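Local coordinates for protein threonine--tRNA ligase catalytic subunit (Aeropyrum pernix, PDB 3A32) that catalyses the attachment of threonine to tRNA(Thr) using ATP, binds one zinc ion per subunit, and probably cannot deacylate mischarged seryl-tRNA(Thr) because it lacks the editing domain, at residues A[370-375]-A[460-465]; A[337-342]-A[393-398]. All coordinates share one frame; numbering follows the deposited sequence.

Contact 1: A[370-375]-A[460-465]; sequences KGFRVA and APRIPA
The carbonyl oxygen A465 O takes a nearly straight hydrogen bond from V374 N (2.9 Å, 170° at the hydrogen), and R373 CA adds a CA-H...O contact to it at 3.4 Å. One residue back, P464 CA makes the same kind of contact with F372 O at 3.3 Å. R373 and A465 form a parallel bridge, through which the short strand 465-466 joins the edge of the mixed sheet of the anticodon-binding domain beside strand 373-380. Ahead of this bridge, helix 353-369 ends in a Schellman motif in which G371 has positive phi; a side chain there would collide with R462 CB.

The R462 chain runs past this turn and bends at chi2 (-85°), which carries CD in beside F372. R462 NH1 donates to K370 O at 2.9 Å, the oxygen lying close to the guanidinium plane. F372 CZ stands 3.4 Å above that plane, over its centre, with ring and guanidinium inclined by 33°. R462 NH2 forms a salt bridge with E450 of helix 435-457, so the group is held at both amino ends and covered on one face. An alanine here would probably leave K370 O and E450 without these partners and uncover part of the F372 ring. Two waters add indirect links: one joins G371 O to I463 N, and the other accepts from R373 NH1 (2.9 Å) and donates to P461 O (2.8 Å). R373 NH2 hydrogen-bonds to the carbonyl oxygens of A337 and T335.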
loop_
_atom_site.group_PDB
_atom_site.type_symbol
_atom_site.label_atom_id
_atom_site.label_comp_id
_atom_site.label_asym_id
_atom_site.label_seq_id
_atom_site.Cartn_x
_atom_site.Cartn_y
_atom_site.Cartn_z
ATOM N N LYS A 370 -15.625 -8.653 -11.875
ATOM C CA LYS A 370 -15.997 -7.522 -10.982
ATOM C C LYS A 370 -14.937 -7.171 -9.916
ATOM O O LYS A 370 -15.065 -6.183 -9.183
ATOM C CB LYS A 370 -17.381 -7.751 -10.385
ATOM C CG LYS A 370 -18.492 -7.662 -11.466
ATOM C CD LYS A 370 -19.812 -7.323 -10.872
ATOM C CE LYS A 370 -20.901 -7.369 -11.905
ATOM N NZ LYS A 370 -20.896 -6.107 -12.669
ATOM N N GLY A 371 -13.880 -8.000 -9.838
ATOM C CA GLY A 371 -12.771 -7.708 -8.945
ATOM C C GLY A 371 -12.815 -8.461 -7.615
ATOM O O GLY A 371 -12.108 -8.088 -6.675
ATOM N N PHE A 372 -13.632 -9.520 -7.536
ATOM C CA PHE A 372 -13.826 -10.279 -6.297
ATOM C C PHE A 372 -12.834 -11.403 -6.163
ATOM O O PHE A 372 -12.253 -11.874 -7.182
ATOM C CB PHE A 372 -15.244 -10.872 -6.217
ATOM C CG PHE A 372 -16.336 -9.831 -6.094
ATOM C CD1 PHE A 372 -16.420 -9.030 -4.946
ATOM C CD2 PHE A 372 -17.283 -9.681 -7.096
ATOM C CE1 PHE A 372 -17.425 -8.088 -4.792
ATOM C CE2 PHE A 372 -18.299 -8.726 -6.973
ATOM C CZ PHE A 372 -18.340 -7.912 -5.813
ATOM N N ARG A 373 -12.670 -11.880 -4.924
ATOM C CA ARG A 373 -11.849 -13.086 -4.669
ATOM C C ARG A 373 -12.743 -14.347 -4.628
ATOM O O ARG A 373 -13.621 -14.482 -3.749
ATOM C CB ARG A 373 -10.996 -12.906 -3.418
ATOM C CG ARG A 373 -9.846 -11.834 -3.615
ATOM C CD ARG A 373 -8.948 -11.684 -2.419
ATOM N NE ARG A 373 -9.646 -11.265 -1.212
ATOM C CZ ARG A 373 -9.940 -10.000 -0.895
ATOM N NH1 ARG A 373 -9.579 -9.007 -1.712
ATOM N NH2 ARG A 373 -10.568 -9.720 0.255
ATOM N N VAL A 374 -12.500 -15.257 -5.581
ATOM C CA VAL A 374 -13.410 -16.359 -5.895
ATOM C C VAL A 374 -12.666 -17.725 -5.769
ATOM O O VAL A 374 -11.488 -17.846 -6.153
ATOM C CB VAL A 374 -14.063 -16.183 -7.332
ATOM C CG1 VAL A 374 -15.174 -17.261 -7.603
ATOM C CG2 VAL A 374 -14.673 -14.797 -7.481
ATOM N N ALA A 375 -13.334 -18.722 -5.189
ATOM C CA ALA A 375 -12.861 -20.097 -5.250
ATOM C C ALA A 375 -14.023 -20.997 -5.712
ATOM O O ALA A 375 -15.126 -20.919 -5.157
ATOM C CB ALA A 375 -12.331 -20.528 -3.882
ATOM N N ALA A 460 -14.714 0.635 -1.646
ATOM C CA ALA A 460 -14.288 -0.669 -1.147
ATOM C C ALA A 460 -13.251 -1.270 -2.136
ATOM O O ALA A 460 -13.452 -1.231 -3.345
ATOM C CB ALA A 460 -15.470 -1.610 -0.948
ATOM N N PRO A 461 -12.121 -1.773 -1.619
ATOM C CA PRO A 461 -11.105 -2.464 -2.433
ATOM C C PRO A 461 -11.519 -3.776 -3.044
ATOM O O PRO A 461 -11.929 -4.686 -2.339
ATOM C CB PRO A 461 -9.957 -2.765 -1.440
ATOM C CG PRO A 461 -10.199 -1.893 -0.286
ATOM C CD PRO A 461 -11.725 -1.692 -0.202
ATOM N N ARG A 462 -11.348 -3.869 -4.354
ATOM C CA ARG A 462 -11.515 -5.087 -5.079
ATOM C C ARG A 462 -10.131 -5.492 -5.550
ATOM O O ARG A 462 -9.544 -4.867 -6.437
ATOM C CB ARG A 462 -12.437 -4.891 -6.320
ATOM C CG ARG A 462 -13.827 -4.318 -5.965
ATOM C CD ARG A 462 -14.722 -5.476 -5.581
ATOM N NE ARG A 462 -16.042 -5.039 -5.204
ATOM C CZ ARG A 462 -17.049 -4.800 -6.047
ATOM N NH1 ARG A 462 -16.897 -4.930 -7.359
ATOM N NH2 ARG A 462 -18.231 -4.427 -5.545
ATOM N N ILE A 463 -9.623 -6.537 -4.929
ATOM C CA ILE A 463 -8.367 -7.093 -5.317
ATOM C C ILE A 463 -8.663 -8.580 -5.616
ATOM O O ILE A 463 -8.743 -9.380 -4.654
ATOM C CB ILE A 463 -7.344 -6.957 -4.210
ATOM C CG1 ILE A 463 -7.300 -5.472 -3.752
ATOM C CG2 ILE A 463 -5.972 -7.547 -4.746
ATOM C CD1 ILE A 463 -6.469 -5.231 -2.535
ATOM N N PRO A 464 -8.916 -8.904 -6.926
ATOM C CA PRO A 464 -9.389 -10.238 -7.369
ATOM C C PRO A 464 -8.335 -11.279 -7.240
ATOM O O PRO A 464 -7.123 -10.995 -7.310
ATOM C CB PRO A 464 -9.741 -10.062 -8.854
ATOM C CG PRO A 464 -9.094 -8.763 -9.307
ATOM C CD PRO A 464 -8.826 -7.928 -8.035
ATOM N N ALA A 465 -8.798 -12.496 -7.050
ATOM C CA ALA A 465 -7.925 -13.651 -7.075
ATOM C C ALA A 465 -8.788 -14.875 -7.291
ATOM O O ALA A 465 -9.924 -14.930 -6.812
ATOM C CB ALA A 465 -7.102 -13.779 -5.749
HETATM O O HOH W 1 -11.910 -8.180 -3.995
HETATM O O HOH W 2 -10.623 -6.532 -0.751
#

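Contact 2: A[337-342]-A[393-398]; sequences APIQFA and STAKPA. With SO4 (sulfate ion), chain B.
I339 O receives the backbone hydrogen bond of A398 N at 2.9 Å and 166°, with the donor in the carbonyl plane, and P397 CA approaches the same oxygen in a weaker CA-H...O contact at 3.3 Å. This single direct backbone bond brings the chain entering strand 341-347 against the turn that follows helix 384-393.

Around it the packing is apolar, made by small side chains and one isoleucine. I339 CG2 lies anti to the backbone N, beside the carbonyl carbon, and meets P397 CB at 3.8 Å, the two side chains lying alongside each other and pointing the same way. The other branch of I339 ends with CD1 on the methyl of A395. P397 is also pressed from A342, whose CB is 3.5 Å from P397 CG, tighter than usual for two carbons. A398 CB touches A337 CB at 3.7 Å and also meets the carbonyl oxygen Q340 O. A water links the two segments, accepting from I339 N at 2.8 Å and lying within hydrogen-bonding distance of A395 O. K396, with its positive phi, turns the chain between A395 and P397; its side chain leads away to a sulfate ion, probably from the crystallisation liquor, whose O4 accepts from K396 NZ at 2.8 Å. The same NZ also donates to E392 O at the end of the helix.

The contact lies in the anticodon-binding domain, where it sets the entry to strand 399-403 beside the entry to strand 341-347 in the mixed sheet. These strands run parallel, with V399 bonded through its backbone to Q340 and A342. Strand 373-380 lies next to strand 341-347 too, and the C-terminal L471 packs on I339 and A395.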
loop_
_atom_site.group_PDB
_atom_site.type_symbol
_atom_site.label_atom_id
_atom_site.label_comp_id
_atom_site.label_asym_id
_atom_site.label_seq_id
_atom_site.Cartn_x
_atom_site.Cartn_y
_atom_site.Cartn_z
ATOM N N ALA A 337 -11.785 -10.818 3.559
ATOM C CA ALA A 337 -11.814 -12.269 3.554
ATOM C C ALA A 337 -10.896 -12.745 2.421
ATOM O O ALA A 337 -11.050 -12.323 1.258
ATOM C CB ALA A 337 -13.269 -12.768 3.332
ATOM N N PRO A 338 -9.957 -13.667 2.726
ATOM C CA PRO A 338 -9.149 -14.244 1.636
ATOM C C PRO A 338 -10.039 -14.740 0.470
ATOM O O PRO A 338 -9.813 -14.353 -0.690
ATOM C CB PRO A 338 -8.398 -15.386 2.334
ATOM C CG PRO A 338 -8.259 -14.903 3.779
ATOM C CD PRO A 338 -9.613 -14.242 4.045
ATOM N N ILE A 339 -11.053 -15.573 0.760
ATOM C CA ILE A 339 -12.026 -15.994 -0.264
ATOM C C ILE A 339 -13.344 -15.259 -0.021
ATOM O O ILE A 339 -13.983 -15.441 1.031
ATOM C CB ILE A 339 -12.240 -17.552 -0.268
ATOM C CG1 ILE A 339 -10.905 -18.276 -0.525
ATOM C CG2 ILE A 339 -13.324 -17.954 -1.303
ATOM C CD1 ILE A 339 -10.950 -19.849 -0.368
ATOM N N GLN A 340 -13.755 -14.424 -0.979
ATOM C CA GLN A 340 -14.990 -13.674 -0.853
ATOM C C GLN A 340 -16.242 -14.458 -1.250
ATOM O O GLN A 340 -17.247 -14.436 -0.531
ATOM C CB GLN A 340 -14.867 -12.364 -1.640
ATOM C CG GLN A 340 -13.857 -11.396 -0.936
ATOM C CD GLN A 340 -13.705 -10.105 -1.631
ATOM O OE1 GLN A 340 -13.309 -10.056 -2.795
ATOM N NE2 GLN A 340 -13.982 -9.015 -0.918
ATOM N N PHE A 341 -16.193 -15.144 -2.390
ATOM C CA PHE A 341 -17.304 -15.998 -2.843
ATOM C C PHE A 341 -16.731 -17.361 -3.049
ATOM O O PHE A 341 -15.797 -17.496 -3.847
ATOM C CB PHE A 341 -17.889 -15.523 -4.190
ATOM C CG PHE A 341 -18.739 -14.291 -4.076
ATOM C CD1 PHE A 341 -20.077 -14.388 -3.668
ATOM C CD2 PHE A 341 -18.194 -13.029 -4.322
ATOM C CE1 PHE A 341 -20.866 -13.243 -3.535
ATOM C CE2 PHE A 341 -18.973 -11.870 -4.190
ATOM C CZ PHE A 341 -20.321 -11.968 -3.828
ATOM N N ALA A 342 -17.275 -18.378 -2.360
ATOM C CA ALA A 342 -16.960 -19.755 -2.737
ATOM C C ALA A 342 -18.146 -20.246 -3.581
ATOM O O ALA A 342 -19.304 -20.161 -3.124
ATOM C CB ALA A 342 -16.751 -20.643 -1.526
ATOM N N SER A 393 -14.168 -25.423 8.045
ATOM C CA SER A 393 -13.240 -25.578 9.149
ATOM C C SER A 393 -11.862 -25.008 8.784
ATOM O O SER A 393 -11.002 -24.851 9.636
ATOM C CB SER A 393 -13.219 -27.042 9.636
ATOM O OG SER A 393 -12.630 -27.825 8.654
ATOM N N THR A 394 -11.706 -24.625 7.520
ATOM C CA THR A 394 -10.427 -24.251 6.922
ATOM C C THR A 394 -10.462 -22.892 6.228
ATOM O O THR A 394 -9.940 -21.935 6.772
ATOM C CB THR A 394 -9.937 -25.369 5.992
ATOM O OG1 THR A 394 -9.479 -26.443 6.842
ATOM C CG2 THR A 394 -8.762 -24.929 5.167
ATOM N N ALA A 395 -11.123 -22.808 5.081
ATOM C CA ALA A 395 -11.103 -21.641 4.232
ATOM C C ALA A 395 -12.079 -20.523 4.652
ATOM O O ALA A 395 -11.791 -19.327 4.402
ATOM C CB ALA A 395 -11.359 -22.041 2.818
ATOM N N LYS A 396 -13.210 -20.908 5.283
ATOM C CA LYS A 396 -14.187 -19.950 5.818
ATOM C C LYS A 396 -14.496 -18.795 4.847
ATOM O O LYS A 396 -14.237 -17.611 5.185
ATOM C CB LYS A 396 -13.722 -19.397 7.164
ATOM C CG LYS A 396 -13.715 -20.419 8.276
ATOM C CD LYS A 396 -13.089 -19.904 9.553
ATOM C CE LYS A 396 -13.288 -20.938 10.647
ATOM N NZ LYS A 396 -12.475 -22.179 10.458
ATOM N N PRO A 397 -15.024 -19.127 3.626
ATOM C CA PRO A 397 -15.263 -18.088 2.620
ATOM C C PRO A 397 -16.290 -17.117 3.151
ATOM O O PRO A 397 -17.150 -17.520 3.918
ATOM C CB PRO A 397 -15.834 -18.878 1.426
ATOM C CG PRO A 397 -15.330 -20.308 1.639
ATOM C CD PRO A 397 -15.456 -20.453 3.144
ATOM N N ALA A 398 -16.215 -15.848 2.781
ATOM C CA ALA A 398 -17.220 -14.878 3.240
ATOM C C ALA A 398 -18.634 -15.305 2.807
ATOM O O ALA A 398 -19.549 -15.304 3.615
ATOM C CB ALA A 398 -16.885 -13.427 2.741
HETATM S S SO4 B . -13.493 -23.966 13.488
HETATM O O1 SO4 B . -14.713 -24.079 12.669
HETATM O O2 SO4 B . -13.345 -22.840 14.414
HETATM O O3 SO4 B . -13.578 -25.144 14.326
HETATM O O4 SO4 B . -12.342 -23.969 12.585
HETATM O O HOH W 3 -11.708 -16.667 3.281
#

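In the fold
From the N terminus, the chain reaches 337-342 first, passes through helix 353-369 to 370-375, then through helix 384-393 to 393-398, and comes to 460-465 only after helix 435-457. Contact 2 closes a loop of 50 residues and contact 1 one of 84; since their segments alternate, the two loops cross rather than nest. Both contacts serve one sheet, in which strands 399-403, 341-347, 373-380 and 465-466 lie side by side in that order. Contact 2 lies where the chain enters the first two, and contact 1 joins the last two. Their centres are 12 Å apart, and they meet at the middle pair, where R373 O and Q340 N probably form a hydrogen bond.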